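Local atomic coordinates of alpha-rhamnosidase (Dictyoglomus thermophilum, PDB entry 6I60), a protein that probably hydrolyses terminal non-reducing alpha-L-rhamnose residues from alpha-L-rhamnosides. Residues A[762-767]-A[824-829]; A[484-489]-A[511-516]; A[782-787]-A[828-833]; A[769-774]-A[778-783]. All coordinates share one frame; numbering follows the deposited sequence.

How the interactions relate
Three helices pack pairwise: interaction 1 joins 761-773 to 826-835, interaction 3 joins 826-835 to 777-784, and interaction 4 joins 777-784 to 761-773. Trp-829 ties this trio together, packing on Ala-780 and lying 3.1 Å through NE1 from Thr-772 OG1. Interaction 2, between helix 473-488 and 511-516, lies beside this trio, touching 1 and 3 and joined to 1 by the Arg-765 to Glu-515 salt bridge. Its centre is about 7 Å from that of the chain, against about 27 Å for interaction 4, where Thr-772 is partly exposed; the others are wholly buried. Chemistry follows place: polar and innermost in 2, water-bridged in 1, mainly aliphatic in 4, aliphatic on aromatic in 3.

Interaction 1: residues A[762-767]-A[824-829]; sequences VATRYI and GSVDAW
Arg-765 and Ser-825 pack together in a buried contact inside the six-hairpin glycosidase domain, the all-helical catalytic module of this rhamnosidase family, with a water held between Thr-764 and Ser-825. The CA atoms of Arg-765 and Ser-825 are 5.4 Å apart, so helix 761-773 comes close to the segment around Ser-825. A small serine fills the closest approach. Its CB lies 3.6 Å from Arg-765 CG, and its OG sits 3.5 Å from Arg-765 CA, so the hydroxyl is laid against the helix backbone and not against the guanidinium. A chi1 of 39° holds OG between the backbone N and carbonyl carbon of Ser-825. In this position OG also reaches the bridging water: the water donates to Thr-764 O at 2.8 Å and is hydrogen-bonded to Ser-825 OG at 2.8 Å. The two segments are thus linked through a water, with no direct hydrogen bond across. Beside the water, Thr-764 CG2 and Val-826 CG2 come within 4.4 Å, a loose methyl contact. Arg-765 touches Ser-825 with the root of its chain alone. Beyond CG the chain bends at chi2 (-117°) and carries CD over one face of the Tyr-766 ring, offset toward the rim. Its NH2 ends between Glu-515, a salt-bridge partner, and the hydroxyl of Tyr-571, while Thr-764 OG1 bonds to Thr-759. Helix 722-729 packs on Ala-763, Arg-765 and Ile-767, helix 626-648 covers Val-762, and Val-826 continues onto Phe-768, one turn further along helix 761-773.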
# COMPACT_ATOMS: atom_id res chain seq x y z
N VAL A 762 -3.91 12.99 -13.40
CA VAL A 762 -2.57 12.81 -13.95
C VAL A 762 -1.74 14.08 -13.77
O VAL A 762 -0.64 14.05 -13.22
CB VAL A 762 -2.65 12.40 -15.43
CG1 VAL A 762 -1.31 12.62 -16.12
CG2 VAL A 762 -3.09 10.95 -15.56
N ALA A 763 -2.27 15.22 -14.23
CA ALA A 763 -1.51 16.46 -14.21
C ALA A 763 -1.41 17.07 -12.82
O ALA A 763 -0.47 17.84 -12.57
CB ALA A 763 -2.12 17.46 -15.19
N THR A 764 -2.34 16.76 -11.92
CA THR A 764 -2.22 17.25 -10.55
C THR A 764 -1.00 16.67 -9.86
O THR A 764 -0.40 17.32 -8.99
CB THR A 764 -3.48 16.92 -9.75
OG1 THR A 764 -4.65 17.26 -10.51
CG2 THR A 764 -3.50 17.68 -8.43
N ARG A 765 -0.60 15.45 -10.23
CA ARG A 765 0.59 14.83 -9.66
C ARG A 765 1.87 15.53 -10.08
O ARG A 765 2.88 15.42 -9.37
CB ARG A 765 0.63 13.35 -10.06
CG ARG A 765 1.68 12.53 -9.34
CD ARG A 765 2.72 11.99 -10.31
NE ARG A 765 3.88 11.41 -9.63
CZ ARG A 765 4.95 12.11 -9.26
NH1 ARG A 765 5.01 13.41 -9.50
NH2 ARG A 765 5.96 11.50 -8.65
N TYR A 766 1.86 16.27 -11.19
CA TYR A 766 3.07 16.91 -11.70
C TYR A 766 3.06 18.43 -11.61
O TYR A 766 4.13 19.03 -11.70
CB TYR A 766 3.30 16.52 -13.17
CG TYR A 766 3.35 15.03 -13.44
CD1 TYR A 766 4.42 14.27 -13.01
CD2 TYR A 766 2.32 14.40 -14.12
CE1 TYR A 766 4.47 12.90 -13.26
CE2 TYR A 766 2.36 13.04 -14.37
CZ TYR A 766 3.44 12.30 -13.94
OH TYR A 766 3.48 10.94 -14.18
N ILE A 767 1.89 19.06 -11.43
CA ILE A 767 1.81 20.51 -11.55
C ILE A 767 2.56 21.20 -10.41
O ILE A 767 3.23 22.21 -10.62
CB ILE A 767 0.34 20.96 -11.62
CG1 ILE A 767 0.26 22.49 -11.74
CG2 ILE A 767 -0.44 20.47 -10.42
CD1 ILE A 767 -0.90 22.97 -12.58
N GLY A 824 -4.50 12.09 -4.16
CA GLY A 824 -3.70 12.21 -2.96
C GLY A 824 -2.22 12.44 -3.18
O GLY A 824 -1.46 12.45 -2.21
N SER A 825 -1.78 12.62 -4.42
CA SER A 825 -0.36 12.81 -4.71
C SER A 825 0.20 14.11 -4.14
O SER A 825 1.42 14.28 -4.15
CB SER A 825 -0.12 12.76 -6.22
OG SER A 825 -1.16 13.42 -6.92
N VAL A 826 -0.65 15.02 -3.67
CA VAL A 826 -0.17 16.29 -3.15
C VAL A 826 0.57 16.09 -1.83
O VAL A 826 1.43 16.89 -1.47
CB VAL A 826 -1.34 17.28 -3.00
CG1 VAL A 826 -0.85 18.63 -2.51
CG2 VAL A 826 -2.03 17.43 -4.33
N ASP A 827 0.26 15.01 -1.11
CA ASP A 827 0.95 14.75 0.15
C ASP A 827 2.44 14.54 -0.06
O ASP A 827 3.24 14.83 0.84
CB ASP A 827 0.33 13.55 0.86
CG ASP A 827 0.44 13.65 2.36
OD1 ASP A 827 -0.11 14.62 2.93
OD2 ASP A 827 1.08 12.77 2.98
N ALA A 828 2.83 14.02 -1.22
CA ALA A 828 4.25 13.91 -1.53
C ALA A 828 4.89 15.29 -1.68
O ALA A 828 6.06 15.47 -1.34
CB ALA A 828 4.46 13.09 -2.81
N TRP A 829 4.14 16.27 -2.19
CA TRP A 829 4.66 17.62 -2.30
C TRP A 829 4.90 18.25 -0.94
O TRP A 829 5.83 19.05 -0.78
CB TRP A 829 3.70 18.48 -3.13
CG TRP A 829 4.22 19.84 -3.45
CD1 TRP A 829 5.24 20.15 -4.30
CD2 TRP A 829 3.74 21.09 -2.93
NE1 TRP A 829 5.43 21.51 -4.34
CE2 TRP A 829 4.53 22.11 -3.51
CE3 TRP A 829 2.73 21.44 -2.03
CZ2 TRP A 829 4.33 23.46 -3.22
CZ3 TRP A 829 2.54 22.78 -1.75
CH2 TRP A 829 3.33 23.77 -2.34
O HOH W 1 -0.14 16.02 -6.52

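Interaction 2: residues A[484-489]-A[511-516]; sequences WGQLSN and QLSAEE
The side chain of Gln-486 lies alongside that of Glu-516 in the helical core of the six-hairpin glycosidase domain, where helix 473-488 faces the junction of helices 507-512 and 514-520. The two chains run past each other in opposite directions. Glu-516 OE1 rests 3.4 Å from Gln-486 CB, so the carboxylate touches the aliphatic part of the glutamine as well as its amide. Amide and carboxylate planes differ by 22° and are nearly coplanar, which sets the flat groups side by side; the modelled OE1 of Gln-486 lies 2.8 Å from Glu-516 OE2, although which way round the amide sits is doubtful. Ser-513 completes the first shell, lying beside the amide end of Gln-486. In the glutamine CG stands opposite the backbone N (chi1 -180°), and a bend at chi2 then lays the amide along Glu-516. An alanine here would take away the amide and CG, and would probably leave the Glu-516 carboxylate with a gap beside it and without the Gln-486 amide as its neighbour. In the second shell, Ser-513 leaves the first helix and stands at the N-cap position of the second; its side chain makes no capping bond, and OG bonds back to Asp-509 O. Glu-516 also packs on Asp-827, and Gln-486 on Phe-521 and Ile-821. At the end of helix 473-488, Trp-484 O accepts two bonds from Ser-488, from N at 2.9 Å and from OG at 3.0 Å, arriving from opposite faces of the carbonyl plane.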
# COMPACT_ATOMS: atom_id res chain seq x y z
N TRP A 484 -5.81 8.89 5.97
CA TRP A 484 -6.95 8.00 6.13
C TRP A 484 -7.44 7.45 4.80
O TRP A 484 -7.91 6.31 4.73
CB TRP A 484 -8.09 8.71 6.85
CG TRP A 484 -7.91 8.81 8.33
CD1 TRP A 484 -7.20 9.76 9.01
CD2 TRP A 484 -8.42 7.91 9.32
NE1 TRP A 484 -7.25 9.51 10.36
CE2 TRP A 484 -8.00 8.38 10.58
CE3 TRP A 484 -9.21 6.75 9.26
CZ2 TRP A 484 -8.33 7.74 11.77
CZ3 TRP A 484 -9.53 6.11 10.45
CH2 TRP A 484 -9.09 6.61 11.68
N GLY A 485 -7.34 8.25 3.73
CA GLY A 485 -7.79 7.79 2.43
C GLY A 485 -6.91 6.70 1.85
O GLY A 485 -7.40 5.75 1.24
N GLN A 486 -5.59 6.83 2.03
CA GLN A 486 -4.68 5.81 1.53
C GLN A 486 -4.87 4.49 2.27
O GLN A 486 -4.98 3.43 1.64
CB GLN A 486 -3.23 6.30 1.65
CG GLN A 486 -2.20 5.30 1.15
CD GLN A 486 -2.34 5.02 -0.33
OE1 GLN A 486 -1.83 5.77 -1.17
NE2 GLN A 486 -3.03 3.93 -0.67
N LEU A 487 -4.92 4.55 3.60
CA LEU A 487 -5.16 3.34 4.38
C LEU A 487 -6.52 2.73 4.05
O LEU A 487 -6.66 1.51 4.01
CB LEU A 487 -5.06 3.66 5.87
CG LEU A 487 -3.68 4.08 6.37
CD1 LEU A 487 -3.62 4.08 7.90
CD2 LEU A 487 -2.62 3.17 5.79
N SER A 488 -7.52 3.58 3.81
CA SER A 488 -8.83 3.08 3.40
C SER A 488 -8.78 2.31 2.09
O SER A 488 -9.66 1.49 1.83
CB SER A 488 -9.81 4.25 3.27
OG SER A 488 -10.32 4.62 4.53
N ASN A 489 -7.76 2.56 1.26
CA ASN A 489 -7.63 1.92 -0.04
C ASN A 489 -6.45 0.96 -0.10
O ASN A 489 -5.80 0.83 -1.14
CB ASN A 489 -7.51 2.98 -1.14
CG ASN A 489 -8.85 3.56 -1.52
OD1 ASN A 489 -9.75 2.84 -1.96
ND2 ASN A 489 -9.00 4.87 -1.34
N GLN A 511 -0.69 4.19 -9.26
CA GLN A 511 0.57 4.77 -9.72
C GLN A 511 0.73 6.21 -9.23
O GLN A 511 1.81 6.59 -8.76
CB GLN A 511 0.64 4.72 -11.25
CG GLN A 511 1.77 5.53 -11.85
CD GLN A 511 1.32 6.90 -12.33
OE1 GLN A 511 0.26 7.04 -12.94
NE2 GLN A 511 2.14 7.91 -12.07
N LEU A 512 -0.33 7.01 -9.32
CA LEU A 512 -0.22 8.43 -8.98
C LEU A 512 -0.07 8.66 -7.48
O LEU A 512 0.49 9.68 -7.07
CB LEU A 512 -1.44 9.18 -9.51
CG LEU A 512 -1.57 9.25 -11.03
CD1 LEU A 512 -2.99 9.60 -11.42
CD2 LEU A 512 -0.58 10.25 -11.62
N SER A 513 -0.57 7.74 -6.66
CA SER A 513 -0.48 7.88 -5.21
C SER A 513 0.60 6.99 -4.61
O SER A 513 0.68 6.88 -3.38
CB SER A 513 -1.84 7.57 -4.56
OG SER A 513 -2.22 6.22 -4.74
N ALA A 514 1.44 6.36 -5.44
CA ALA A 514 2.46 5.46 -4.91
C ALA A 514 3.54 6.23 -4.16
O ALA A 514 4.05 5.74 -3.14
CB ALA A 514 3.07 4.64 -6.04
N GLU A 515 3.90 7.42 -4.63
CA GLU A 515 4.93 8.20 -3.95
C GLU A 515 4.45 8.70 -2.59
O GLU A 515 5.24 8.78 -1.65
CB GLU A 515 5.35 9.38 -4.83
CG GLU A 515 6.57 10.14 -4.31
CD GLU A 515 7.06 11.19 -5.28
OE1 GLU A 515 6.23 11.98 -5.78
OE2 GLU A 515 8.28 11.24 -5.55
N GLU A 516 3.16 9.03 -2.47
CA GLU A 516 2.63 9.48 -1.19
C GLU A 516 2.63 8.35 -0.17
O GLU A 516 3.04 8.55 0.99
CB GLU A 516 1.22 10.04 -1.37
CG GLU A 516 0.38 10.05 -0.10
CD GLU A 516 -0.50 8.82 0.03
OE1 GLU A 516 -0.47 8.18 1.11
OE2 GLU A 516 -1.20 8.49 -0.94

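Interaction 3: residues A[782-787]-A[828-833]; sequences KIVNQK and AWFYRV
Val-784 puts its two methyl groups against two neighbouring aromatic side chains, Trp-829 and Phe-830. CG2 meets the six-membered end of the indole, 3.8 Å from Trp-829 CZ3, while CG1 goes to the phenyl ring, 4.2 Å from Phe-830 CE1. Each methyl approaches its ring at a slant, and the valine and tryptophan side chains cross obliquely. The split follows from the valine torsion: with chi1 at 152°, CG1 is opposite the backbone N and CG2 opposite the carbonyl carbon, so the fork opens toward both rings. The rings are also set against each other, Phe-830 CE1 lying in the plane of the indole at its edge. Both segments belong to the helical six-hairpin glycosidase domain, where the last turn of helix 777-784 faces helix 826-835. The nearest CA atoms, those of Val-784 and Phe-830, are 10.1 Å apart, so side chains alone span the gap. Trp-829 reaches across because its CG stands opposite the backbone N (chi1 -173°), bringing the indole up to Val-784. Val-833, one turn on, sets CB 3.4 Å above one face of that indole, toward the rim, and NE1 bonds to Thr-772 OG1. Phe-768 of helix 761-773 packs on Val-784 and on the indole, with the two ring planes about 35° apart. From helix 473-488, Ile-475 touches both Val-784 and Phe-830.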
# COMPACT_ATOMS: atom_id res chain seq x y z
N LYS A 782 -0.12 29.04 -3.06
CA LYS A 782 -1.40 29.74 -3.14
C LYS A 782 -2.49 28.85 -3.70
O LYS A 782 -3.67 29.05 -3.39
CB LYS A 782 -1.25 31.01 -3.97
CG LYS A 782 -0.71 32.21 -3.20
CD LYS A 782 -1.13 33.52 -3.84
CE LYS A 782 -2.62 33.77 -3.69
NZ LYS A 782 -2.93 35.20 -3.43
N ILE A 783 -2.13 27.88 -4.54
CA ILE A 783 -3.11 26.92 -5.03
C ILE A 783 -3.57 26.01 -3.90
O ILE A 783 -4.77 25.74 -3.76
CB ILE A 783 -2.52 26.12 -6.21
CG1 ILE A 783 -2.40 27.00 -7.45
CG2 ILE A 783 -3.36 24.89 -6.50
CD1 ILE A 783 -1.33 26.54 -8.42
N VAL A 784 -2.64 25.54 -3.08
CA VAL A 784 -2.98 24.62 -2.00
C VAL A 784 -3.82 25.32 -0.94
O VAL A 784 -4.78 24.75 -0.41
CB VAL A 784 -1.69 24.01 -1.41
CG1 VAL A 784 -1.89 23.63 0.05
CG2 VAL A 784 -1.26 22.80 -2.22
N ASN A 785 -3.49 26.57 -0.63
CA ASN A 785 -4.17 27.33 0.42
C ASN A 785 -5.59 27.75 0.03
O ASN A 785 -6.24 28.44 0.83
CB ASN A 785 -3.34 28.56 0.80
CG ASN A 785 -3.57 29.00 2.24
OD1 ASN A 785 -2.66 29.52 2.89
ND2 ASN A 785 -4.79 28.81 2.74
N GLN A 786 -6.07 27.38 -1.14
CA GLN A 786 -7.42 27.76 -1.56
C GLN A 786 -8.47 26.96 -0.81
O GLN A 786 -8.31 25.75 -0.59
CB GLN A 786 -7.58 27.57 -3.07
CG GLN A 786 -6.89 28.64 -3.90
CD GLN A 786 -7.21 30.05 -3.42
OE1 GLN A 786 -6.34 30.74 -2.89
NE2 GLN A 786 -8.45 30.48 -3.61
N LYS A 787 -9.54 27.64 -0.41
CA LYS A 787 -10.67 27.01 0.26
C LYS A 787 -11.93 27.01 -0.61
O LYS A 787 -13.00 26.64 -0.12
CB LYS A 787 -10.95 27.70 1.59
CG LYS A 787 -10.24 27.07 2.78
CD LYS A 787 -10.53 27.85 4.06
CE LYS A 787 -9.27 28.50 4.60
NZ LYS A 787 -9.27 28.55 6.09
N ALA A 828 2.83 14.02 -1.22
CA ALA A 828 4.25 13.91 -1.53
C ALA A 828 4.89 15.29 -1.68
O ALA A 828 6.06 15.47 -1.34
CB ALA A 828 4.46 13.09 -2.81
N TRP A 829 4.14 16.27 -2.19
CA TRP A 829 4.66 17.62 -2.30
C TRP A 829 4.90 18.25 -0.94
O TRP A 829 5.83 19.05 -0.78
CB TRP A 829 3.70 18.48 -3.13
CG TRP A 829 4.22 19.84 -3.45
CD1 TRP A 829 5.24 20.15 -4.30
CD2 TRP A 829 3.74 21.09 -2.93
NE1 TRP A 829 5.43 21.51 -4.34
CE2 TRP A 829 4.53 22.11 -3.51
CE3 TRP A 829 2.73 21.44 -2.03
CZ2 TRP A 829 4.33 23.46 -3.22
CZ3 TRP A 829 2.54 22.78 -1.75
CH2 TRP A 829 3.33 23.77 -2.34
N PHE A 830 4.09 17.89 0.06
CA PHE A 830 4.28 18.43 1.40
C PHE A 830 5.61 17.96 2.00
O PHE A 830 6.28 18.72 2.71
CB PHE A 830 3.12 18.02 2.31
CG PHE A 830 1.79 18.54 1.86
CD1 PHE A 830 1.69 19.71 1.13
CD2 PHE A 830 0.63 17.85 2.17
CE1 PHE A 830 0.46 20.19 0.71
CE2 PHE A 830 -0.61 18.32 1.76
CZ PHE A 830 -0.69 19.49 1.03
N TYR A 831 6.00 16.72 1.72
CA TYR A 831 7.24 16.18 2.27
C TYR A 831 8.46 16.74 1.56
O TYR A 831 9.41 17.19 2.20
CB TYR A 831 7.23 14.65 2.17
CG TYR A 831 6.43 13.94 3.24
CD1 TYR A 831 5.08 13.68 3.06
CD2 TYR A 831 7.03 13.52 4.42
CE1 TYR A 831 4.34 13.03 4.03
CE2 TYR A 831 6.30 12.86 5.40
CZ TYR A 831 4.96 12.62 5.20
OH TYR A 831 4.23 11.97 6.16
N ARG A 832 8.44 16.73 0.22
CA ARG A 832 9.64 17.02 -0.56
C ARG A 832 9.89 18.52 -0.72
O ARG A 832 11.05 18.93 -0.89
CB ARG A 832 9.55 16.37 -1.93
CG ARG A 832 9.24 14.88 -1.91
CD ARG A 832 9.15 14.29 -3.31
NE ARG A 832 8.85 15.31 -4.32
CZ ARG A 832 9.66 15.65 -5.31
NH1 ARG A 832 10.84 15.05 -5.44
NH2 ARG A 832 9.30 16.59 -6.18
N VAL A 833 8.85 19.35 -0.68
CA VAL A 833 8.98 20.78 -0.96
C VAL A 833 8.71 21.62 0.29
O VAL A 833 9.58 22.37 0.74
CB VAL A 833 8.06 21.20 -2.13
CG1 VAL A 833 8.00 22.72 -2.24
CG2 VAL A 833 8.56 20.59 -3.43

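Interaction 4: residues A[769-774]-A[778-783]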
# COMPACT_ATOMS: atom_id res chain seq x y z
N ASP A 769 5.17 20.10 -8.66
CA ASP A 769 6.61 19.98 -8.84
C ASP A 769 7.12 20.83 -9.99
O ASP A 769 8.26 21.30 -9.96
CB ASP A 769 6.99 18.51 -9.05
CG ASP A 769 6.86 17.68 -7.78
OD1 ASP A 769 7.31 18.15 -6.72
OD2 ASP A 769 6.31 16.56 -7.85
N VAL A 770 6.30 21.03 -11.03
CA VAL A 770 6.73 21.84 -12.17
C VAL A 770 6.94 23.29 -11.75
O VAL A 770 7.97 23.90 -12.05
CB VAL A 770 5.72 21.72 -13.32
CG1 VAL A 770 5.85 22.90 -14.27
CG2 VAL A 770 5.93 20.42 -14.08
N LEU A 771 5.96 23.86 -11.04
CA LEU A 771 6.11 25.24 -10.58
C LEU A 771 7.24 25.38 -9.57
O LEU A 771 7.93 26.41 -9.55
CB LEU A 771 4.80 25.75 -9.97
CG LEU A 771 3.50 25.37 -10.69
CD1 LEU A 771 2.30 25.61 -9.78
CD2 LEU A 771 3.35 26.14 -11.99
N THR A 772 7.45 24.37 -8.73
CA THR A 772 8.52 24.44 -7.75
C THR A 772 9.89 24.36 -8.41
O THR A 772 10.83 25.07 -8.01
CB THR A 772 8.36 23.33 -6.71
OG1 THR A 772 7.04 23.37 -6.17
CG2 THR A 772 9.38 23.50 -5.58
N SER A 773 10.03 23.52 -9.44
CA SER A 773 11.32 23.36 -10.10
C SER A 773 11.74 24.62 -10.84
O SER A 773 12.94 24.92 -10.93
CB SER A 773 11.27 22.18 -11.07
OG SER A 773 11.00 20.97 -10.38
N TYR A 774 10.78 25.38 -11.37
CA TYR A 774 11.07 26.58 -12.13
C TYR A 774 11.02 27.85 -11.28
O TYR A 774 10.87 28.95 -11.82
CB TYR A 774 10.12 26.69 -13.32
CG TYR A 774 10.41 25.68 -14.41
CD1 TYR A 774 9.72 24.48 -14.47
CD2 TYR A 774 11.37 25.92 -15.38
CE1 TYR A 774 9.97 23.55 -15.46
CE2 TYR A 774 11.64 25.00 -16.38
CZ TYR A 774 10.94 23.81 -16.41
OH TYR A 774 11.20 22.89 -17.40
N GLU A 778 5.74 29.91 -4.78
CA GLU A 778 4.69 30.74 -4.19
C GLU A 778 3.35 30.53 -4.88
O GLU A 778 2.30 30.59 -4.23
CB GLU A 778 5.09 32.22 -4.25
CG GLU A 778 6.36 32.55 -3.48
CD GLU A 778 6.17 32.54 -1.98
OE1 GLU A 778 5.00 32.58 -1.53
OE2 GLU A 778 7.18 32.49 -1.25
N VAL A 779 3.37 30.29 -6.20
CA VAL A 779 2.13 30.02 -6.92
C VAL A 779 1.54 28.69 -6.48
O VAL A 779 0.32 28.56 -6.30
CB VAL A 779 2.39 30.07 -8.44
CG1 VAL A 779 1.13 29.68 -9.21
CG2 VAL A 779 2.88 31.44 -8.86
N ALA A 780 2.38 27.68 -6.30
CA ALA A 780 1.89 26.37 -5.88
C ALA A 780 1.30 26.42 -4.48
O ALA A 780 0.27 25.78 -4.21
CB ALA A 780 3.02 25.34 -5.95
N TYR A 781 1.92 27.18 -3.57
CA TYR A 781 1.39 27.31 -2.22
C TYR A 781 0.04 28.01 -2.22
O TYR A 781 -0.86 27.63 -1.47
CB TYR A 781 2.38 28.05 -1.33
CG TYR A 781 1.91 28.24 0.09
CD1 TYR A 781 2.06 27.22 1.02
CD2 TYR A 781 1.33 29.42 0.50
CE1 TYR A 781 1.63 27.38 2.33
CE2 TYR A 781 0.89 29.59 1.80
CZ TYR A 781 1.05 28.57 2.71
OH TYR A 781 0.62 28.73 4.01
N LYS A 782 -0.12 29.04 -3.06
CA LYS A 782 -1.40 29.74 -3.14
C LYS A 782 -2.49 28.85 -3.70
O LYS A 782 -3.67 29.05 -3.39
CB LYS A 782 -1.25 31.01 -3.97
CG LYS A 782 -0.71 32.21 -3.20
CD LYS A 782 -1.13 33.52 -3.84
CE LYS A 782 -2.62 33.77 -3.69
NZ LYS A 782 -2.93 35.20 -3.43
N ILE A 783 -2.13 27.88 -4.54
CA ILE A 783 -3.11 26.92 -5.03
C ILE A 783 -3.57 26.01 -3.90
O ILE A 783 -4.77 25.74 -3.76
CB ILE A 783 -2.52 26.12 -6.21
CG1 ILE A 783 -2.40 27.00 -7.45
CG2 ILE A 783 -3.36 24.89 -6.50
CD1 ILE A 783 -1.33 26.54 -8.42
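Leu-771 is the side chain that spans the gap to Ala-780, the pair whose CA atoms are nearest at 6.4 Å. Its CB points toward the partner helix and comes 4.4 Å from Ala-780 CB. CG follows with chi1 at -41°, opposite the carbonyl carbon, and carries the branch along the interface. Of the two methyls, CD1 is the one that makes the contacts. It sits 3.9 Å from Ala-780 CB. Further along the same helix it meets Ile-783 CD1 at 4.0 Å, the leucine and isoleucine chains crossing at about a right angle. Val-779 CG1, at 4.3 Å from Leu-771 CD1, is its third neighbour, so the methyl drops among three side chains of one helix face. Helices 761-773 and 777-784 follow each other closely in the chain and form a helical hairpin in the six-hairpin glycosidase domain. The segment axes approach to 8.7 Å at 147°, antiparallel but clearly splayed, and the small Ala-780 lies where Leu-771 comes nearest. Helix 738-750 packs on this apolar cluster, Leu-745 on Leu-771 and Ile-749 on Val-779 and Ile-783. Thr-772, partly exposed, passes Ala-780, its OG1 bonded to Phe-768 O. Ser-773 OG turns back along its own helix and donates to Asp-769 O at 2.8 Å.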